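Local coordinates for periplasmic solute binding protein (Liberibacter asiaticus, PDB 5Z35) that binds zinc and manganese ions and probably hands them, in the periplasm, to an ABC transporter for uptake into the cell, at residues Gly61-Glu66 and Asp100-Pro105; Asn208-His213 and Thr236-Gly241; Leu244-Leu249 and Arg264-Lys269. The protein carries 1 engineered substitution. All blocks are in the same frame, centred on the assembly; numbering follows the deposited sequence.

Contact 1: Gly61-Glu66 and Asp100-Pro105; sequences GLHLEE and DSEPNP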
loop_
_atom_site.group_PDB
_atom_site.type_symbol
_atom_site.label_atom_id
_atom_site.label_comp_id
_atom_site.label_asym_id
_atom_site.label_seq_id
_atom_site.Cartn_x
_atom_site.Cartn_y
_atom_site.Cartn_z
ATOM N N GLY A 61 -4.959 8.656 -3.705
ATOM C CA GLY A 61 -4.466 9.341 -4.852
ATOM C C GLY A 61 -3.573 8.395 -5.606
ATOM O O GLY A 61 -3.714 7.159 -5.524
ATOM N N LEU A 62 -2.656 8.987 -6.359
ATOM C CA LEU A 62 -1.778 8.213 -7.252
ATOM C C LEU A 62 -2.632 7.278 -8.141
ATOM O O LEU A 62 -2.259 6.113 -8.379
ATOM C CB LEU A 62 -0.715 7.459 -6.456
ATOM C CG LEU A 62 0.158 8.343 -5.558
ATOM C CD1 LEU A 62 1.070 7.487 -4.725
ATOM C CD2 LEU A 62 0.964 9.392 -6.350
ATOM N N HIS A 63 -3.810 7.792 -8.540
ATOM C CA HIS A 63 -4.755 7.109 -9.421
ATOM C C HIS A 63 -5.406 5.905 -8.845
ATOM O O HIS A 63 -6.112 5.222 -9.592
ATOM C CB HIS A 63 -4.130 6.787 -10.808
ATOM C CG HIS A 63 -3.827 7.999 -11.596
ATOM N ND1 HIS A 63 -3.534 7.959 -12.940
ATOM C CD2 HIS A 63 -3.766 9.306 -11.229
ATOM C CE1 HIS A 63 -3.354 9.199 -13.378
ATOM N NE2 HIS A 63 -3.459 10.030 -12.358
ATOM N N LEU A 64 -5.227 5.624 -7.555
ATOM C CA LEU A 64 -5.805 4.402 -6.999
ATOM C C LEU A 64 -7.344 4.390 -7.136
ATOM O O LEU A 64 -7.931 3.349 -7.394
ATOM C CB LEU A 64 -5.426 4.191 -5.525
ATOM C CG LEU A 64 -5.923 2.906 -4.899
ATOM C CD1 LEU A 64 -5.306 1.719 -5.603
ATOM C CD2 LEU A 64 -5.667 2.834 -3.419
ATOM N N GLU A 65 -7.948 5.551 -6.963
ATOM C CA GLU A 65 -9.381 5.675 -6.962
ATOM C C GLU A 65 -9.926 6.110 -8.316
ATOM O O GLU A 65 -11.134 6.487 -8.415
ATOM C CB GLU A 65 -9.795 6.676 -5.890
ATOM C CG GLU A 65 -9.519 6.240 -4.464
ATOM C CD GLU A 65 -8.138 6.598 -3.950
ATOM O OE1 GLU A 65 -7.508 7.496 -4.529
ATOM O OE2 GLU A 65 -7.722 6.033 -2.898
ATOM N N GLU A 66 -9.112 6.070 -9.371
ATOM C CA GLU A 66 -9.481 6.766 -10.598
ATOM C C GLU A 66 -10.822 6.268 -11.163
ATOM O O GLU A 66 -11.562 7.068 -11.704
ATOM C CB GLU A 66 -8.376 6.660 -11.700
ATOM C CG GLU A 66 -8.068 5.252 -12.165
ATOM C CD GLU A 66 -6.819 5.088 -13.093
ATOM O OE1 GLU A 66 -6.417 6.056 -13.783
ATOM O OE2 GLU A 66 -6.286 3.951 -13.140
ATOM N N ASP A 100 8.162 9.277 -18.539
ATOM C CA ASP A 100 6.899 9.848 -18.029
ATOM C C ASP A 100 5.665 8.929 -18.237
ATOM O O ASP A 100 5.387 8.464 -19.361
ATOM C CB ASP A 100 6.638 11.228 -18.666
ATOM C CG ASP A 100 7.227 12.382 -17.855
ATOM O OD1 ASP A 100 7.345 12.239 -16.609
ATOM O OD2 ASP A 100 7.555 13.436 -18.467
ATOM N N SER A 101 4.921 8.691 -17.150
ATOM C CA SER A 101 3.913 7.629 -17.120
ATOM C C SER A 101 2.986 7.784 -15.932
ATOM O O SER A 101 3.227 8.629 -15.052
ATOM C CB SER A 101 4.594 6.246 -17.078
ATOM O OG SER A 101 5.281 6.020 -15.858
ATOM N N GLU A 102 1.950 6.947 -15.899
ATOM C CA GLU A 102 1.000 6.942 -14.807
ATOM C C GLU A 102 1.706 6.576 -13.486
ATOM O O GLU A 102 2.684 5.852 -13.494
ATOM C CB GLU A 102 -0.157 5.972 -15.082
ATOM C CG GLU A 102 -0.999 6.309 -16.335
ATOM C CD GLU A 102 -1.638 7.694 -16.289
ATOM O OE1 GLU A 102 -1.631 8.301 -15.206
ATOM O OE2 GLU A 102 -2.135 8.199 -17.344
ATOM N N PRO A 103 1.238 7.112 -12.377
ATOM C CA PRO A 103 1.917 6.808 -11.102
ATOM C C PRO A 103 1.610 5.433 -10.578
ATOM O O PRO A 103 0.469 4.982 -10.659
ATOM C CB PRO A 103 1.318 7.834 -10.145
ATOM C CG PRO A 103 -0.032 8.121 -10.705
ATOM C CD PRO A 103 0.137 8.064 -12.181
ATOM N N ASN A 104 2.598 4.793 -9.954
ATOM C CA ASN A 104 2.375 3.581 -9.195
ATOM C C ASN A 104 1.708 3.961 -7.841
ATOM O O ASN A 104 2.199 4.809 -7.112
ATOM C CB ASN A 104 3.739 2.887 -9.038
ATOM C CG ASN A 104 3.620 1.496 -8.453
ATOM O OD1 ASN A 104 3.007 1.322 -7.390
ATOM N ND2 ASN A 104 4.232 0.508 -9.134
ATOM N N PRO A 105 0.582 3.344 -7.490
ATOM C CA PRO A 105 -0.128 3.788 -6.307
ATOM C C PRO A 105 0.367 3.253 -4.978
ATOM O O PRO A 105 -0.091 3.752 -3.967
ATOM C CB PRO A 105 -1.538 3.220 -6.500
ATOM C CG PRO A 105 -1.288 1.958 -7.291
ATOM C CD PRO A 105 -0.159 2.313 -8.233
#

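Contact 2: Asn208-His213 and Thr236-Gly241; sequences NQMRSH and TNASYG. With ACT (acetate ion), chain D.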
loop_
_atom_site.group_PDB
_atom_site.type_symbol
_atom_site.label_atom_id
_atom_site.label_comp_id
_atom_site.label_asym_id
_atom_site.label_seq_id
_atom_site.Cartn_x
_atom_site.Cartn_y
_atom_site.Cartn_z
ATOM N N ASN A 208 15.043 -12.184 -18.092
ATOM C CA ASN A 208 16.380 -11.812 -18.513
ATOM C C ASN A 208 17.172 -11.125 -17.408
ATOM O O ASN A 208 18.345 -11.448 -17.217
ATOM C CB ASN A 208 16.333 -10.962 -19.779
ATOM C CG ASN A 208 15.967 -11.780 -20.984
ATOM O OD1 ASN A 208 16.384 -12.915 -21.103
ATOM N ND2 ASN A 208 15.160 -11.227 -21.855
ATOM N N GLN A 209 16.523 -10.224 -16.684
ATOM C CA GLN A 209 17.159 -9.525 -15.573
ATOM C C GLN A 209 17.501 -10.429 -14.418
ATOM O O GLN A 209 18.572 -10.300 -13.848
ATOM C CB GLN A 209 16.308 -8.356 -15.083
ATOM C CG GLN A 209 16.250 -7.194 -16.075
ATOM C CD GLN A 209 17.585 -6.462 -16.196
ATOM O OE1 GLN A 209 18.188 -6.088 -15.187
ATOM N NE2 GLN A 209 18.037 -6.242 -17.419
ATOM N N MET A 210 16.644 -11.381 -14.103
ATOM C CA MET A 210 16.969 -12.318 -13.042
ATOM C C MET A 210 18.146 -13.206 -13.373
ATOM O O MET A 210 19.016 -13.441 -12.526
ATOM C CB MET A 210 15.754 -13.156 -12.685
ATOM C CG MET A 210 14.654 -12.350 -12.011
ATOM S SD MET A 210 13.189 -13.317 -11.598
ATOM C CE MET A 210 13.896 -14.356 -10.335
ATOM N N ARG A 211 18.187 -13.706 -14.599
ATOM C CA ARG A 211 19.317 -14.516 -15.030
ATOM C C ARG A 211 20.582 -13.676 -14.959
ATOM O O ARG A 211 21.598 -14.106 -14.397
ATOM C CB ARG A 211 19.130 -15.015 -16.465
ATOM C CG ARG A 211 17.962 -15.971 -16.691
ATOM C CD ARG A 211 18.253 -17.325 -16.121
ATOM N NE ARG A 211 19.440 -17.964 -16.709
ATOM C CZ ARG A 211 20.139 -18.937 -16.107
ATOM N NH1 ARG A 211 19.786 -19.393 -14.884
ATOM N NH2 ARG A 211 21.206 -19.463 -16.724
ATOM N N SER A 212 20.502 -12.483 -15.539
ATOM C CA SER A 212 21.616 -11.566 -15.634
ATOM C C SER A 212 22.230 -11.236 -14.272
ATOM O O SER A 212 23.444 -11.241 -14.129
ATOM C CB SER A 212 21.127 -10.286 -16.289
ATOM O OG SER A 212 22.140 -9.317 -16.278
ATOM N N HIS A 213 21.387 -10.937 -13.287
ATOM C CA HIS A 213 21.862 -10.588 -11.944
ATOM C C HIS A 213 21.777 -11.730 -10.930
ATOM O O HIS A 213 21.882 -11.487 -9.755
ATOM C CB HIS A 213 21.130 -9.357 -11.417
ATOM C CG HIS A 213 21.184 -8.188 -12.347
ATOM N ND1 HIS A 213 22.365 -7.696 -12.852
ATOM C CD2 HIS A 213 20.202 -7.433 -12.892
ATOM C CE1 HIS A 213 22.111 -6.679 -13.655
ATOM N NE2 HIS A 213 20.804 -6.496 -13.692
ATOM N N THR A 236 14.094 -19.091 -14.697
ATOM C CA THR A 236 15.276 -18.423 -14.208
ATOM C C THR A 236 16.203 -19.262 -13.305
ATOM O O THR A 236 17.278 -18.782 -12.932
ATOM C CB THR A 236 14.910 -17.139 -13.497
ATOM O OG1 THR A 236 14.070 -17.418 -12.357
ATOM C CG2 THR A 236 14.209 -16.207 -14.506
ATOM N N ASN A 237 15.815 -20.493 -12.974
ATOM C CA ASN A 237 16.490 -21.247 -11.923
ATOM C C ASN A 237 16.453 -20.518 -10.610
ATOM O O ASN A 237 17.318 -20.751 -9.797
ATOM C CB ASN A 237 17.960 -21.536 -12.264
ATOM C CG ASN A 237 18.104 -22.447 -13.404
ATOM O OD1 ASN A 237 18.876 -22.181 -14.362
ATOM N ND2 ASN A 237 17.394 -23.575 -13.331
ATOM N N ALA A 238 15.487 -19.622 -10.408
ATOM C CA ALA A 238 15.247 -18.996 -9.126
ATOM C C ALA A 238 14.207 -19.790 -8.302
ATOM O O ALA A 238 13.722 -20.837 -8.720
ATOM C CB ALA A 238 14.792 -17.547 -9.322
ATOM N N SER A 239 13.898 -19.270 -7.112
ATOM C CA SER A 239 12.908 -19.891 -6.225
ATOM C C SER A 239 11.696 -19.006 -6.115
ATOM O O SER A 239 11.830 -17.816 -6.099
ATOM C CB SER A 239 13.539 -20.070 -4.831
ATOM O OG SER A 239 14.578 -21.047 -4.905
ATOM N N TYR A 240 10.522 -19.607 -6.050
ATOM C CA TYR A 240 9.309 -18.925 -5.720
ATOM C C TYR A 240 9.373 -18.572 -4.216
ATOM O O TYR A 240 9.591 -19.439 -3.389
ATOM C CB TYR A 240 8.097 -19.811 -6.024
ATOM C CG TYR A 240 6.798 -19.212 -5.567
ATOM C CD1 TYR A 240 6.377 -17.972 -6.032
ATOM C CD2 TYR A 240 5.980 -19.872 -4.660
ATOM C CE1 TYR A 240 5.206 -17.393 -5.594
ATOM C CE2 TYR A 240 4.789 -19.297 -4.209
ATOM C CZ TYR A 240 4.398 -18.058 -4.677
ATOM O OH TYR A 240 3.226 -17.489 -4.258
ATOM N N GLY A 241 9.210 -17.311 -3.888
ATOM C CA GLY A 241 9.387 -16.835 -2.520
ATOM C C GLY A 241 8.106 -16.874 -1.711
ATOM O O GLY A 241 8.154 -16.617 -0.509
HETATM C C ACT D . 22.123 -22.321 -14.097
HETATM O O ACT D . 22.472 -21.736 -15.145
HETATM O OXT ACT D . 21.708 -21.683 -13.108
HETATM C CH3 ACT D . 22.205 -23.822 -14.034
#

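Contact 3: Leu244-Leu249 and Arg264-Lys269; sequences LYVDSL and RFSLTK. With SO4 (sulfate ion), chain F; ACT (acetate ion), chain C.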
loop_
_atom_site.group_PDB
_atom_site.type_symbol
_atom_site.label_atom_id
_atom_site.label_comp_id
_atom_site.label_asym_id
_atom_site.label_seq_id
_atom_site.Cartn_x
_atom_site.Cartn_y
_atom_site.Cartn_z
ATOM N N LEU A 244 3.100 -12.394 -0.544
ATOM C CA LEU A 244 3.102 -11.186 0.231
ATOM C C LEU A 244 1.728 -10.533 0.263
ATOM O O LEU A 244 0.923 -10.740 -0.664
ATOM C CB LEU A 244 4.060 -10.157 -0.364
ATOM C CG LEU A 244 5.496 -10.626 -0.658
ATOM C CD1 LEU A 244 6.308 -9.540 -1.365
ATOM C CD2 LEU A 244 6.155 -11.018 0.629
ATOM N N TYR A 245 1.482 -9.791 1.341
ATOM C CA TYR A 245 0.278 -8.982 1.503
ATOM C C TYR A 245 0.629 -7.501 1.264
ATOM O O TYR A 245 1.417 -6.900 1.995
ATOM C CB TYR A 245 -0.328 -9.128 2.897
ATOM C CG TYR A 245 -1.045 -10.440 3.082
ATOM C CD1 TYR A 245 -0.337 -11.593 3.291
ATOM C CD2 TYR A 245 -2.420 -10.516 2.997
ATOM C CE1 TYR A 245 -0.971 -12.807 3.412
ATOM C CE2 TYR A 245 -3.075 -11.726 3.113
ATOM C CZ TYR A 245 -2.351 -12.856 3.324
ATOM O OH TYR A 245 -2.963 -14.073 3.444
ATOM N N VAL A 246 0.053 -6.926 0.219
ATOM C CA VAL A 246 0.369 -5.563 -0.212
ATOM C C VAL A 246 -0.808 -4.669 -0.618
ATOM O O VAL A 246 -0.732 -3.468 -0.370
ATOM C CB VAL A 246 1.411 -5.535 -1.361
ATOM C CG1 VAL A 246 2.709 -6.169 -0.926
ATOM C CG2 VAL A 246 0.901 -6.227 -2.618
ATOM N N ASP A 247 -1.876 -5.214 -1.203
ATOM C CA ASP A 247 -2.913 -4.390 -1.789
ATOM C C ASP A 247 -4.175 -4.241 -0.915
ATOM O O ASP A 247 -5.024 -3.451 -1.249
ATOM C CB ASP A 247 -3.318 -4.970 -3.139
ATOM C CG ASP A 247 -2.279 -4.724 -4.229
ATOM O OD1 ASP A 247 -1.487 -3.778 -4.091
ATOM O OD2 ASP A 247 -2.310 -5.458 -5.207
ATOM N N SER A 248 -4.334 -5.076 0.098
ATOM C CA SER A 248 -5.522 -5.091 0.966
ATOM C C SER A 248 -5.097 -5.676 2.288
ATOM O O SER A 248 -4.242 -6.552 2.332
ATOM C CB SER A 248 -6.606 -5.954 0.342
ATOM O OG SER A 248 -7.750 -6.161 1.159
ATOM N N LEU A 249 -5.729 -5.238 3.353
ATOM C CA LEU A 249 -5.664 -5.978 4.608
ATOM C C LEU A 249 -6.203 -7.355 4.366
ATOM O O LEU A 249 -7.072 -7.557 3.498
ATOM C CB LEU A 249 -6.448 -5.301 5.706
ATOM C CG LEU A 249 -5.929 -3.881 6.034
ATOM C CD1 LEU A 249 -6.727 -3.295 7.173
ATOM C CD2 LEU A 249 -4.451 -3.864 6.348
ATOM N N ARG A 264 4.546 -5.586 8.617
ATOM C CA ARG A 264 5.380 -6.463 9.387
ATOM C C ARG A 264 5.422 -7.863 8.730
ATOM O O ARG A 264 6.485 -8.428 8.602
ATOM C CB ARG A 264 4.873 -6.578 10.814
ATOM C CG ARG A 264 5.742 -7.406 11.710
ATOM C CD ARG A 264 5.199 -7.377 13.142
ATOM N NE ARG A 264 3.913 -8.041 13.175
ATOM C CZ ARG A 264 3.166 -8.251 14.269
ATOM N NH1 ARG A 264 3.555 -7.784 15.459
ATOM N NH2 ARG A 264 2.010 -8.936 14.154
ATOM N N PHE A 265 4.263 -8.360 8.272
ATOM C CA PHE A 265 4.235 -9.669 7.629
ATOM C C PHE A 265 5.089 -9.654 6.353
ATOM O O PHE A 265 5.975 -10.501 6.178
ATOM C CB PHE A 265 2.827 -10.153 7.308
ATOM C CG PHE A 265 2.806 -11.500 6.681
ATOM C CD1 PHE A 265 2.871 -11.635 5.302
ATOM C CD2 PHE A 265 2.720 -12.626 7.433
ATOM C CE1 PHE A 265 2.929 -12.885 4.719
ATOM C CE2 PHE A 265 2.747 -13.891 6.848
ATOM C CZ PHE A 265 2.845 -14.016 5.481
ATOM N N SER A 266 4.814 -8.690 5.477
ATOM C CA SER A 266 5.475 -8.697 4.194
ATOM C C SER A 266 6.975 -8.463 4.318
ATOM O O SER A 266 7.759 -9.115 3.651
ATOM C CB SER A 266 4.784 -7.734 3.258
ATOM O OG SER A 266 3.478 -8.280 2.934
ATOM N N LEU A 267 7.369 -7.519 5.137
ATOM C CA LEU A 267 8.807 -7.251 5.252
ATOM C C LEU A 267 9.506 -8.406 5.963
ATOM O O LEU A 267 10.641 -8.723 5.622
ATOM C CB LEU A 267 9.101 -5.939 5.980
ATOM C CG LEU A 267 9.068 -4.680 5.107
ATOM C CD1 LEU A 267 7.816 -4.548 4.272
ATOM C CD2 LEU A 267 9.273 -3.429 6.016
ATOM N N THR A 268 8.855 -9.037 6.955
ATOM C CA THR A 268 9.417 -10.268 7.567
ATOM C C THR A 268 9.626 -11.355 6.567
ATOM O O THR A 268 10.694 -11.994 6.527
ATOM C CB THR A 268 8.558 -10.773 8.777
ATOM O OG1 THR A 268 8.450 -9.751 9.770
ATOM C CG2 THR A 268 9.133 -11.952 9.392
ATOM N N LYS A 269 8.623 -11.572 5.718
ATOM C CA LYS A 269 8.745 -12.619 4.707
ATOM C C LYS A 269 9.894 -12.290 3.730
ATOM O O LYS A 269 10.689 -13.145 3.366
ATOM C CB LYS A 269 7.424 -12.858 3.962
ATOM C CG LYS A 269 7.488 -14.076 3.093
ATOM C CD LYS A 269 6.086 -14.559 2.720
ATOM C CE LYS A 269 6.241 -15.796 1.866
ATOM N NZ LYS A 269 6.713 -17.010 2.593
HETATM S S SO4 F . -6.871 -13.496 3.352
HETATM O O1 SO4 F . -7.459 -12.137 3.401
HETATM O O2 SO4 F . -7.773 -14.405 2.603
HETATM O O3 SO4 F . -5.594 -13.486 2.616
HETATM O O4 SO4 F . -6.608 -14.009 4.722
HETATM C C ACT C . 6.739 -6.352 17.080
HETATM O O ACT C . 5.996 -6.058 16.133
HETATM O OXT ACT C . 7.119 -7.520 17.206
HETATM C CH3 ACT C . 7.163 -5.312 18.082
#

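Contact 1: Gly61-Glu66 and Asp100-Pro105
Leu62 and Pro105 meet at the buried end of this contact. CB of Leu62 lies 4.3 Å from CB of Pro105, and the Leu62 carbonyl oxygen sits 3.5 Å from that same proline carbon. Leu64 adds its own CB, 4.1 Å from Pro105 CB, so both leucines pack on the same proline carbon. CG of Leu62 is anti to its carbonyl carbon (chi1 -57°), and its CD2 branch comes within 4.1 Å of Pro103 CB.

The other side is more open to solvent. Here the exposed His63 imidazole lies across Pro103 and makes a close CH-pi contact: Pro103 CD stands 3.8 Å from the His63 ring centroid, 12° off the normal. The carboxylate of Glu102 lies at the ring edge, but its fit there is doubtful. No hydrogen bond joins the two segments, and prolines, with no N-H to give, suit an interface made by shape.

Residues 61-64 form a type I' turn, with Leu62 and His63 at positive phi at its corners. The turn rests on the loop leading to the metal ligand His106, whose ND1 is hydrogen-bonded to Asn104 OD1, a second-shell arrangement bordering the metal cleft of this solute-binding protein.

Contact 2: Asn208-His213 and Thr236-Gly241
Arg211 reaches from the last turn of helix 200-212 to the end of helix 227-236, and its polar contacts dominate the exposed side. Arg211 NH1 donates to the carbonyl oxygen of Thr236 over 3.2 Å, fairly straight at 160°. The oxygen lies almost in the guanidinium plane, whereas the donor stands well above the carbonyl plane, 65° out of it, and so misses the lone pairs. Bends at chi2 and chi3 fold the arginine back over Thr236, laying its CD alongside the threonine backbone. Asn237 OD1 is also near, 3.0 Å from Arg211 NH1, with the amide steeply inclined to the guanidinium.

An acetate, probably left by the crystallisation liquor, takes further hydrogen bonds. Arg211 NH2 bonds the acetate O atom at 3.0 Å, while NH1 makes only a weak, long bond to OXT. A long side chain with a flat, charged end suits this place, since that end can serve a carbonyl and an anion together.

Apolar contact fills the buried side. The flexible thioether of Met210 bends at chi3 and brings CE to 3.5 Å from Ala238 CB, a tight fit that the small alanine permits. Closer to the backbone, Met210 CB lies 3.9 Å from Thr236 CG2. The hydroxyl of Thr236 turns instead to its own helix and is hydrogen-bonded to Val232 O and Ala233 O.

Asn237, a residue type that tolerates positive phi, closes helix 227-236 with a Schellman motif. The chain then enters strand 239-244, which runs parallel to strand 217-221, while Met210 also touches Val232 of helix 227-236 and Leu187 of strand 185-188, binding helix 200-212 to both.

Contact 3: Leu244-Leu249 and Arg264-Lys269
Tyr245 lies against Phe265 and Ser266 on one turn of helix 259-274, and its side chain can be followed outward from the backbone. Tyr245 CB lies 3.9 Å from Ser266 OG. In the ring, Tyr245 CD1 comes 3.8 Å from Phe265 CD1, and Tyr245 CE1 still touches Phe265 CE1 at 4.1 Å. The two rings form an offset edge-to-face pair, the tyrosine edge turned to the phenylalanine face, with centroids 5.5 Å apart and planes at 90°. On the other flank of the ring CE2 approaches a sulfate oxygen, O3, that lies in the ring plane. The tip, Tyr245 OH, donates to this same sulfate O3 at 2.8 Å. The sulfate probably comes from the crystallisation liquor and also takes a bond from Lys251 N. Tyrosine suits this place because its flank packs on an aromatic while its end carries a polar group.

The backbone of Tyr245 is held by a short side chain. Ser266 OG donates to Tyr245 O over 2.7 Å, the donor tilted 32° from the carbonyl plane. Ser266 OG also lies 3.0 Å from Tyr245 N. With chi1 at -69°, OG is anti to the carbonyl carbon of Ser266 and projects from the helix to the loop; serine's short side chain sets its hydroxyl directly against the Tyr245 backbone. Further along the helix, the alkyl stem of Lys269 packs on Leu244, where Lys269 CB lies 4.0 Å from Leu244 CD2.

Leu244 ends strand 239-244, beside strand 217-221, where it also touches Phe219. Helix 259-274 thus lies between this strand end and helix 133-158, whose Ile151 and Leu154 receive Leu267 on another side.

Overall arrangement
Contacts 2 and 3 are continuous through strand 239-244, which begins in contact 2 and ends in contact 3; their centres are 22 Å apart, yet they touch where Gly241 O meets Lys269 CE at 3.2 Å. Contact 1 stands apart, its nearest atoms about 7 Å from contact 3 and about 16 Å from contact 2. The metal site is empty in this model. Contact 3 supplies one of its ligands, Asp247, which serves with His39, His106 and Glu172, while contact 1 borders the site, the side chain of Pro105 lying about 6 Å from that of Glu172. Contact 2 lies away from that site.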